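Local structure of B-agarase (Agarivorans gilvus, 5Z6P) at residues Ser314-Ile319 with Gly392-Phe397. The protein is an agarase of glycoside hydrolase family 50, which probably cleaves beta-galactosidic linkages in agarose. Sequence-based numbering, arbitrary orientation.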
loop_
_atom_site.group_PDB
_atom_site.type_symbol
_atom_site.label_atom_id
_atom_site.label_comp_id
_atom_site.label_asym_id
_atom_site.label_seq_id
_atom_site.Cartn_x
_atom_site.Cartn_y
_atom_site.Cartn_z
ATOM N N SER A 314 -2.696 5.003 16.756
ATOM C CA SER A 314 -2.184 6.144 17.499
ATOM C C SER A 314 -1.699 7.260 16.573
ATOM O O SER A 314 -1.283 7.018 15.450
ATOM C CB SER A 314 -1.067 5.708 18.441
ATOM O OG SER A 314 0.165 5.631 17.760
ATOM N N THR A 315 -1.799 8.488 17.063
ATOM C CA THR A 315 -1.403 9.676 16.331
ATOM C C THR A 315 -0.598 10.622 17.258
ATOM O O THR A 315 -0.788 10.626 18.474
ATOM C CB THR A 315 -2.656 10.386 15.750
ATOM O OG1 THR A 315 -2.266 11.399 14.825
ATOM C CG2 THR A 315 -3.514 11.003 16.870
ATOM N N ILE A 316 0.298 11.415 16.688
ATOM C CA ILE A 316 1.135 12.317 17.471
ATOM C C ILE A 316 0.320 13.505 18.011
ATOM O O ILE A 316 -0.387 14.173 17.255
ATOM C CB ILE A 316 2.321 12.833 16.632
ATOM C CG1 ILE A 316 3.318 11.699 16.375
ATOM C CG2 ILE A 316 3.006 14.012 17.312
ATOM C CD1 ILE A 316 4.093 11.252 17.606
ATOM N N THR A 317 0.406 13.765 19.312
ATOM C CA THR A 317 -0.348 14.887 19.889
ATOM C C THR A 317 0.364 16.218 19.746
ATOM O O THR A 317 -0.250 17.268 19.877
ATOM C CB THR A 317 -0.649 14.691 21.392
ATOM O OG1 THR A 317 0.579 14.609 22.125
ATOM C CG2 THR A 317 -1.483 13.449 21.629
ATOM N N GLY A 318 1.654 16.182 19.485
ATOM C CA GLY A 318 2.455 17.392 19.515
ATOM C C GLY A 318 3.228 17.527 20.825
ATOM O O GLY A 318 4.333 18.061 20.838
ATOM N N ILE A 319 2.653 17.045 21.926
ATOM C CA ILE A 319 3.329 17.134 23.228
ATOM C C ILE A 319 4.615 16.301 23.214
ATOM O O ILE A 319 4.596 15.114 22.890
ATOM C CB ILE A 319 2.423 16.659 24.395
ATOM C CG1 ILE A 319 1.129 17.484 24.461
ATOM C CG2 ILE A 319 3.189 16.692 25.726
ATOM C CD1 ILE A 319 1.338 18.978 24.541
ATOM N N GLY A 392 7.605 11.470 20.721
ATOM C CA GLY A 392 6.454 12.251 21.104
ATOM C C GLY A 392 5.367 11.477 21.801
ATOM O O GLY A 392 5.257 10.269 21.687
ATOM N N GLU A 393 4.547 12.205 22.532
ATOM C CA GLU A 393 3.321 11.656 23.074
ATOM C C GLU A 393 2.390 11.288 21.928
ATOM O O GLU A 393 2.361 11.974 20.919
ATOM C CB GLU A 393 2.662 12.671 24.003
ATOM C CG GLU A 393 1.336 12.246 24.559
ATOM C CD GLU A 393 0.657 13.352 25.341
ATOM O OE1 GLU A 393 -0.123 14.114 24.745
ATOM O OE2 GLU A 393 0.903 13.454 26.556
ATOM N N THR A 394 1.649 10.200 22.083
ATOM C CA THR A 394 0.639 9.834 21.108
ATOM C C THR A 394 -0.713 9.655 21.762
ATOM O O THR A 394 -0.825 9.576 22.990
ATOM C CB THR A 394 0.988 8.522 20.368
ATOM O OG1 THR A 394 0.975 7.426 21.289
ATOM C CG2 THR A 394 2.344 8.624 19.700
ATOM N N TYR A 395 -1.742 9.576 20.928
ATOM C CA TYR A 395 -3.055 9.275 21.430
ATOM C C TYR A 395 -3.815 8.459 20.405
ATOM O O TYR A 395 -3.670 8.670 19.213
ATOM C CB TYR A 395 -3.815 10.557 21.768
ATOM C CG TYR A 395 -5.041 10.296 22.605
ATOM C CD1 TYR A 395 -4.927 9.968 23.951
ATOM C CD2 TYR A 395 -6.312 10.350 22.052
ATOM C CE1 TYR A 395 -6.048 9.726 24.725
ATOM C CE2 TYR A 395 -7.436 10.109 22.823
ATOM C CZ TYR A 395 -7.300 9.798 24.156
ATOM O OH TYR A 395 -8.418 9.550 24.923
ATOM N N SER A 396 -4.612 7.521 20.886
ATOM C CA SER A 396 -5.516 6.772 20.023
ATOM C C SER A 396 -6.956 7.163 20.324
ATOM O O SER A 396 -7.530 6.726 21.312
ATOM C CB SER A 396 -5.319 5.273 20.203
ATOM O OG SER A 396 -6.413 4.550 19.679
ATOM N N PHE A 397 -7.526 8.010 19.479
ATOM C CA PHE A 397 -8.949 8.312 19.553
ATOM C C PHE A 397 -9.802 7.055 19.312
ATOM O O PHE A 397 -10.879 6.913 19.872
ATOM C CB PHE A 397 -9.323 9.415 18.553
ATOM C CG PHE A 397 -8.793 10.770 18.918
ATOM C CD1 PHE A 397 -9.509 11.602 19.770
ATOM C CD2 PHE A 397 -7.573 11.214 18.428
ATOM C CE1 PHE A 397 -9.017 12.855 20.128
ATOM C CE2 PHE A 397 -7.089 12.472 18.771
ATOM C CZ PHE A 397 -7.813 13.287 19.619
HETATM O O HOH W 1 3.645 14.321 20.401
#
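With CG of Glu393 anti to its backbone N (chi1 176°) and the chain extended beyond it, the carboxylate reaches Thr317, whose OG1 sits between its own backbone N and carbonyl carbon (chi1 62°). Thr317 OG1 donates to Glu393 OE1 over 2.8 Å, meeting the oxygen on its anti side and 30° out of the carboxylate plane. The same hydroxyl accepts from Ile319 N, 3.2 Å from OG1, forming an ST turn, so two bonds fix its rotation. Ile319 runs alongside the Glu393 chain, CG1 3.6 Å from OE1, while Tyr370 OH holds OE2. Residues 314-319 and 392-397 pair the outer strand 315-325 with the central strand 388-395 of a three-stranded antiparallel sheet. Thr315 and Tyr395 form a hydrogen-bonded pair, with Tyr395 N 2.8 Å from Thr315 O and in its carbonyl plane. At the next, non-hydrogen-bonded pair, Ile316 CD1 lies against Thr394 CG2. Beyond it the outer strand is interrupted: Thr317 N still reaches Glu393 O, Glu393 N meets Ile319 O nearly head-on, and a water donates to both carbonyl oxygens. On the face carrying Thr315 and Tyr395, the methyl of Thr317 packs on Tyr395 CB at 3.7 Å. Tyr395 CD2 stands over the centre of the Phe397 ring, 3.8 Å above its plane, and Thr315 CG2 approaches that ring at its edge. Thr315 OG1 is hydrogen-bonded to Thr723 OG1 and Gly724 O.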